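Local coordinates for protein putative transcriptional regulator (Bacillus cytotoxicus NVH 391-98, PDB 3K4H) that probably acts as a LacI-family transcriptional regulator whose periplasmic-binding-protein-like effector module holds a glucose-containing glycan between its two lobes, at residues 60-63 and 64-68; 80-83 and 84-87; 215-218 and 219-222. One frame throughout, in Å; residues are numbered along the deposited sequence.

Contact 1. Residues 60-63 and 64-68; sequences GVVK and MVQGR
The C-terminal turns of helix 54-66, which packs against the parallel sheet containing strand 72-75, are held by four successive i to i+4 backbone bonds joining 60-63 to 64-67. M64 N donates to G60 O, V65 N to V61 O, Q66 N to V62 O (2.8 Å) and G67 N to K63 O (2.8 Å). The last is the most bent, with an N-H...O angle of 133°. R68, the first residue to leave helical backbone angles, has a positive phi. Side chains follow the same spacing. V61 and V65 form an apolar pair one turn apart, CG1 of V61 lying 4.4 Å from CG2 of V65, and both are on the side of the helix that meets helix 83-90. The buried selenomethionine M64 touches I70 and, on strand 72-75, I73. On the more exposed side V62 and Q66 lie side by side and point the same way. With CG1 of V62 anti to the backbone N (chi1 158°) and the Q66 chain extended beyond CG, the methyl comes alongside the amide, V62 CG1 being 3.2 Å from Q66 OE1.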
loop_
_atom_site.group_PDB
_atom_site.type_symbol
_atom_site.label_atom_id
_atom_site.label_comp_id
_atom_site.label_asym_id
_atom_site.label_seq_id
_atom_site.Cartn_x
_atom_site.Cartn_y
_atom_site.Cartn_z
ATOM N N GLY A 60 30.914 3.485 7.082
ATOM C CA GLY A 60 30.427 2.417 7.909
ATOM C C GLY A 60 29.894 1.248 7.082
ATOM O O GLY A 60 30.283 0.082 7.307
ATOM N N VAL A 61 29.008 1.565 6.134
ATOM C CA VAL A 61 28.328 0.556 5.332
ATOM C C VAL A 61 29.311 -0.133 4.401
ATOM O O VAL A 61 29.249 -1.346 4.174
ATOM C CB VAL A 61 27.183 1.170 4.508
ATOM C CG1 VAL A 61 26.839 0.293 3.307
ATOM C CG2 VAL A 61 25.935 1.425 5.386
ATOM N N VAL A 62 30.227 0.661 3.872
ATOM C CA VAL A 62 31.256 0.178 2.968
ATOM C C VAL A 62 32.160 -0.856 3.646
ATOM O O VAL A 62 32.439 -1.890 3.067
ATOM C CB VAL A 62 32.016 1.391 2.362
ATOM C CG1 VAL A 62 33.363 1.021 1.869
ATOM C CG2 VAL A 62 31.190 1.980 1.231
ATOM N N LYS A 63 32.577 -0.600 4.886
ATOM C CA LYS A 63 33.406 -1.568 5.614
ATOM C C LYS A 63 32.612 -2.854 5.903
ATOM O O LYS A 63 33.145 -3.957 5.819
ATOM C CB LYS A 63 33.996 -0.960 6.899
ATOM C CG LYS A 63 34.683 0.415 6.712
ATOM C CD LYS A 63 35.794 0.739 7.756
ATOM C CE LYS A 63 35.566 0.067 9.139
ATOM N NZ LYS A 63 36.871 -0.221 9.865
HETATM N N MSE A 64 31.335 -2.690 6.226
HETATM C CA MSE A 64 30.404 -3.795 6.358
HETATM C C MSE A 64 30.457 -4.721 5.159
HETATM O O MSE A 64 30.621 -5.932 5.309
HETATM C CB MSE A 64 28.973 -3.284 6.501
HETATM C CG MSE A 64 28.634 -2.677 7.838
HETATM SE SE MSE A 64 26.724 -2.289 8.014
HETATM C CE MSE A 64 26.048 -4.029 7.576
ATOM N N VAL A 65 30.300 -4.149 3.973
ATOM C CA VAL A 65 30.260 -4.933 2.749
ATOM C C VAL A 65 31.652 -5.464 2.452
ATOM O O VAL A 65 31.805 -6.613 2.044
ATOM C CB VAL A 65 29.727 -4.110 1.535
ATOM C CG1 VAL A 65 29.700 -4.960 0.269
ATOM C CG2 VAL A 65 28.356 -3.571 1.824
ATOM N N GLN A 66 32.665 -4.637 2.691
ATOM C CA GLN A 66 34.043 -5.032 2.394
ATOM C C GLN A 66 34.569 -6.173 3.262
ATOM O O GLN A 66 35.410 -6.952 2.833
ATOM C CB GLN A 66 34.972 -3.817 2.380
ATOM C CG GLN A 66 34.871 -3.144 1.027
ATOM C CD GLN A 66 35.317 -1.682 0.949
ATOM O OE1 GLN A 66 35.779 -1.071 1.925
ATOM N NE2 GLN A 66 35.169 -1.112 -0.254
ATOM N N GLY A 67 34.017 -6.285 4.462
ATOM C CA GLY A 67 34.458 -7.264 5.442
ATOM C C GLY A 67 34.008 -8.682 5.201
ATOM O O GLY A 67 34.494 -9.578 5.867
ATOM N N ARG A 68 33.096 -8.894 4.254
ATOM C CA ARG A 68 32.524 -10.226 3.967
ATOM C C ARG A 68 31.940 -10.945 5.194
ATOM O O ARG A 68 31.741 -12.165 5.164
ATOM C CB ARG A 68 33.522 -11.170 3.288
ATOM C CG ARG A 68 34.511 -10.554 2.350
ATOM C CD ARG A 68 33.861 -10.091 1.080
ATOM N NE ARG A 68 34.888 -9.761 0.097
ATOM C CZ ARG A 68 35.112 -8.544 -0.391
ATOM N NH1 ARG A 68 36.078 -8.370 -1.290
ATOM N NH2 ARG A 68 34.361 -7.515 -0.004
#

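Contact 2. Residues 80-83 and 84-87; sequences ENDR and IIQY
D82 is the N-cap of helix 83-90, and its carboxylate caps the amide two residues on: OD2 accepts a weak bond from I84 N at 3.3 Å, with an N-H...O angle of 146°. The torsion that sets CG anti to the backbone N (chi1 -159°) places the carboxylate beside I84 N, where it crosses the I84 side chain at a slant and OD2 also lies 3.3 Å from CG1 of I84. The two oxygens of this buried group have different partners outside the turn. OD1 is in a weak hydrogen bond with Y77 OH, while OD2 faces R79 NH1 in a long, weak ion pair. The negative charge at the helix N-terminus would probably be stabilised by the helix dipole.

Backbone carbonyls begin the regular helical ladder. D82 O accepts from Q86 N at 3.2 Å, and R83 O accepts from Y87 N at 2.8 Å. D82 therefore engages the first turn with both its side chain and its main chain. Its CB also rests 4.0 Å from CG1 of I85. The guanidinium of R83 is bonded outside this turn: NH1 forms a salt bridge with E54 OE2, and the group makes a cation-pi contact with F58. Before the cap, OE1 of E80 forms a salt bridge with R147 of helix 144-159 in the other lobe, and the E80 backbone is hydrogen-bonded to D142.

I84 packs between F58 and V61 of helix 54-66 and L75 of strand 72-75, I85 also meets L75, and Y87 lies against V62 and V65, so the new helix is joined to both the preceding helix and the sheet.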
loop_
_atom_site.group_PDB
_atom_site.type_symbol
_atom_site.label_atom_id
_atom_site.label_comp_id
_atom_site.label_asym_id
_atom_site.label_seq_id
_atom_site.Cartn_x
_atom_site.Cartn_y
_atom_site.Cartn_z
ATOM N N GLU A 80 15.871 10.227 -0.247
ATOM C CA GLU A 80 16.075 10.510 -1.662
ATOM C C GLU A 80 17.580 10.683 -1.980
ATOM O O GLU A 80 18.285 11.419 -1.269
ATOM C CB GLU A 80 15.313 11.798 -1.979
ATOM C CG GLU A 80 14.916 11.985 -3.438
ATOM C CD GLU A 80 14.548 13.433 -3.761
ATOM O OE1 GLU A 80 14.234 14.189 -2.808
ATOM O OE2 GLU A 80 14.587 13.811 -4.962
ATOM N N ASN A 81 18.059 10.020 -3.046
ATOM C CA ASN A 81 19.492 10.053 -3.435
ATOM C C ASN A 81 20.384 9.519 -2.328
ATOM O O ASN A 81 21.441 10.089 -2.002
ATOM C CB ASN A 81 19.984 11.477 -3.775
ATOM C CG ASN A 81 19.376 12.033 -5.041
ATOM O OD1 ASN A 81 18.805 11.297 -5.859
ATOM N ND2 ASN A 81 19.496 13.354 -5.212
ATOM N N ASP A 82 19.957 8.448 -1.702
ATOM C CA ASP A 82 20.809 7.869 -0.724
ATOM C C ASP A 82 21.972 7.236 -1.509
ATOM O O ASP A 82 21.763 6.321 -2.332
ATOM C CB ASP A 82 20.028 6.842 0.083
ATOM C CG ASP A 82 20.647 6.559 1.421
ATOM O OD1 ASP A 82 20.026 5.769 2.153
ATOM O OD2 ASP A 82 21.709 7.132 1.763
ATOM N N ARG A 83 23.176 7.762 -1.296
ATOM C CA ARG A 83 24.364 7.099 -1.781
ATOM C C ARG A 83 24.356 5.653 -1.277
ATOM O O ARG A 83 24.719 4.740 -2.030
ATOM C CB ARG A 83 25.654 7.762 -1.276
ATOM C CG ARG A 83 25.857 9.210 -1.575
ATOM C CD ARG A 83 26.722 9.810 -0.490
ATOM N NE ARG A 83 28.077 9.278 -0.570
ATOM C CZ ARG A 83 29.047 9.433 0.333
ATOM N NH1 ARG A 83 28.859 10.115 1.452
ATOM N NH2 ARG A 83 30.226 8.888 0.104
ATOM N N ILE A 84 23.970 5.437 -0.012
ATOM C CA ILE A 84 24.057 4.091 0.566
ATOM C C ILE A 84 23.396 3.082 -0.360
ATOM O O ILE A 84 23.981 2.038 -0.666
ATOM C CB ILE A 84 23.437 3.966 1.979
ATOM C CG1 ILE A 84 23.952 5.038 2.952
ATOM C CG2 ILE A 84 23.720 2.592 2.563
ATOM C CD1 ILE A 84 25.299 4.798 3.455
ATOM N N ILE A 85 22.184 3.410 -0.812
ATOM C CA ILE A 85 21.449 2.565 -1.750
ATOM C C ILE A 85 22.151 2.447 -3.097
ATOM O O ILE A 85 22.226 1.337 -3.624
ATOM C CB ILE A 85 20.011 3.043 -1.989
ATOM C CG1 ILE A 85 19.207 2.976 -0.701
ATOM C CG2 ILE A 85 19.306 2.168 -3.069
ATOM C CD1 ILE A 85 17.747 3.406 -0.893
ATOM N N GLN A 86 22.650 3.557 -3.662
ATOM C CA GLN A 86 23.404 3.487 -4.927
ATOM C C GLN A 86 24.530 2.487 -4.764
ATOM O O GLN A 86 24.794 1.697 -5.665
ATOM C CB GLN A 86 23.972 4.848 -5.403
ATOM C CG GLN A 86 23.229 5.557 -6.574
ATOM C CD GLN A 86 22.927 4.661 -7.821
ATOM O OE1 GLN A 86 21.753 4.364 -8.117
ATOM N NE2 GLN A 86 23.979 4.251 -8.552
ATOM N N TYR A 87 25.167 2.500 -3.600
ATOM C CA TYR A 87 26.299 1.649 -3.362
ATOM C C TYR A 87 25.883 0.201 -3.332
ATOM O O TYR A 87 26.467 -0.629 -4.042
ATOM C CB TYR A 87 27.019 2.010 -2.062
ATOM C CG TYR A 87 28.138 1.043 -1.735
ATOM C CD1 TYR A 87 27.945 0.013 -0.814
ATOM C CD2 TYR A 87 29.380 1.129 -2.384
ATOM C CE1 TYR A 87 28.973 -0.900 -0.533
ATOM C CE2 TYR A 87 30.408 0.230 -2.107
ATOM C CZ TYR A 87 30.202 -0.782 -1.181
ATOM O OH TYR A 87 31.203 -1.687 -0.892
#

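Contact 3. Residues 215-218 and 219-222; sequences GFVV and PKDV
V217 N donates to OD2 of D221 at 2.7 Å. The amide meets OD2 on its anti side, 15° out of the carboxylate plane. The return bond runs the other way, D221 N to V217 O at 2.9 Å, so main-chain N and O of V217 are both taken up by the same residue. This second bond, from residue i+4 back to i, closes a five-residue turn that contains the cis peptide between V218 and P219. Holding CG of D221 anti to its carbonyl carbon (chi1 -59°) brings OD2 to V217 N, and CB of D221 settles at the edge of the F216 ring, 3.9 Å from CD1. Ring and carboxylate stand nearly perpendicular, 79° apart.

Beyond this pair, the aliphatic part of K220 crosses V217 at a slant, its CG 3.4 Å from CG1 of V217. V218 is buried against L208 and L211 of helix 201-213; its CG1 touches V222 O and lies 3.9 Å from CB of P219.

G215, with positive phi, closes helix 201-213 in a Schellman motif. The turn lies in the loop from that helix to strand 223-227, a helix-to-strand connection of the alternating alpha/beta architecture of periplasmic-binding-protein-like domains.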
loop_
_atom_site.group_PDB
_atom_site.type_symbol
_atom_site.label_atom_id
_atom_site.label_comp_id
_atom_site.label_asym_id
_atom_site.label_seq_id
_atom_site.Cartn_x
_atom_site.Cartn_y
_atom_site.Cartn_z
ATOM N N GLY A 215 0.066 29.605 26.818
ATOM C CA GLY A 215 -1.203 29.710 27.498
ATOM C C GLY A 215 -2.377 29.204 26.686
ATOM O O GLY A 215 -3.540 29.440 27.039
ATOM N N PHE A 216 -2.095 28.501 25.596
ATOM C CA PHE A 216 -3.171 27.826 24.870
ATOM C C PHE A 216 -3.565 26.541 25.577
ATOM O O PHE A 216 -2.862 26.028 26.454
ATOM C CB PHE A 216 -2.768 27.501 23.435
ATOM C CG PHE A 216 -2.521 28.694 22.590
ATOM C CD1 PHE A 216 -3.543 29.251 21.860
ATOM C CD2 PHE A 216 -1.259 29.260 22.523
ATOM C CE1 PHE A 216 -3.295 30.378 21.064
ATOM C CE2 PHE A 216 -1.009 30.370 21.753
ATOM C CZ PHE A 216 -2.004 30.931 21.020
ATOM N N VAL A 217 -4.704 26.009 25.181
ATOM C CA VAL A 217 -5.149 24.773 25.766
ATOM C C VAL A 217 -5.407 23.811 24.655
ATOM O O VAL A 217 -6.131 24.120 23.706
ATOM C CB VAL A 217 -6.394 24.950 26.688
ATOM C CG1 VAL A 217 -7.010 23.619 27.033
ATOM C CG2 VAL A 217 -5.982 25.640 27.969
ATOM N N VAL A 218 -4.803 22.641 24.774
ATOM C CA VAL A 218 -5.130 21.554 23.870
ATOM C C VAL A 218 -6.174 20.685 24.562
ATOM O O VAL A 218 -5.980 20.305 25.717
ATOM C CB VAL A 218 -3.878 20.744 23.449
ATOM C CG1 VAL A 218 -4.247 19.673 22.450
ATOM C CG2 VAL A 218 -2.843 21.651 22.861
ATOM N N PRO A 219 -7.285 20.374 23.864
ATOM C CA PRO A 219 -7.547 20.715 22.473
ATOM C C PRO A 219 -8.587 21.786 22.205
ATOM O O PRO A 219 -9.089 21.869 21.066
ATOM C CB PRO A 219 -8.112 19.427 21.948
ATOM C CG PRO A 219 -8.933 18.950 23.064
ATOM C CD PRO A 219 -8.214 19.334 24.329
ATOM N N LYS A 220 -8.933 22.588 23.209
ATOM C CA LYS A 220 -9.960 23.595 22.987
ATOM C C LYS A 220 -9.496 24.619 21.948
ATOM O O LYS A 220 -10.250 24.950 21.035
ATOM C CB LYS A 220 -10.432 24.259 24.284
ATOM C CG LYS A 220 -9.385 25.042 25.039
ATOM C CD LYS A 220 -9.994 26.093 26.004
ATOM C CE LYS A 220 -10.738 25.482 27.207
ATOM N NZ LYS A 220 -10.729 26.377 28.401
ATOM N N ASP A 221 -8.257 25.090 22.071
ATOM C CA ASP A 221 -7.741 26.107 21.166
ATOM C C ASP A 221 -7.118 25.507 19.893
ATOM O O ASP A 221 -7.264 26.059 18.790
ATOM C CB ASP A 221 -6.715 26.989 21.884
ATOM C CG ASP A 221 -7.283 27.688 23.115
ATOM O OD1 ASP A 221 -8.366 28.288 23.025
ATOM O OD2 ASP A 221 -6.625 27.663 24.173
ATOM N N VAL A 222 -6.419 24.388 20.047
ATOM C CA VAL A 222 -5.714 23.784 18.924
ATOM C C VAL A 222 -5.779 22.294 19.080
ATOM O O VAL A 222 -5.492 21.782 20.157
ATOM C CB VAL A 222 -4.221 24.193 18.875
ATOM C CG1 VAL A 222 -3.510 23.486 17.750
ATOM C CG2 VAL A 222 -4.066 25.660 18.683
#

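Along the chain the three contacts come in series, and the first two belong to one lobe. Contact 1 lies at the end of helix 54-66 and contact 2 at the start of helix 83-90, with strand 72-75 between them in sequence. Their centres are about 15 Å apart, and the two helix ends pack together over the parallel sheet. Contact 3 sits in the other lobe, beside strand 223-227 of the mixed sheet, its centre about 50 Å from that of contact 1 and about 42 Å from that of contact 2. Contacts 1 and 3 are thus far out on opposite lobes, whereas D82 of contact 2 has its side chain about 10 Å from a bound glucose, consistent with a two-lobed effector-binding module.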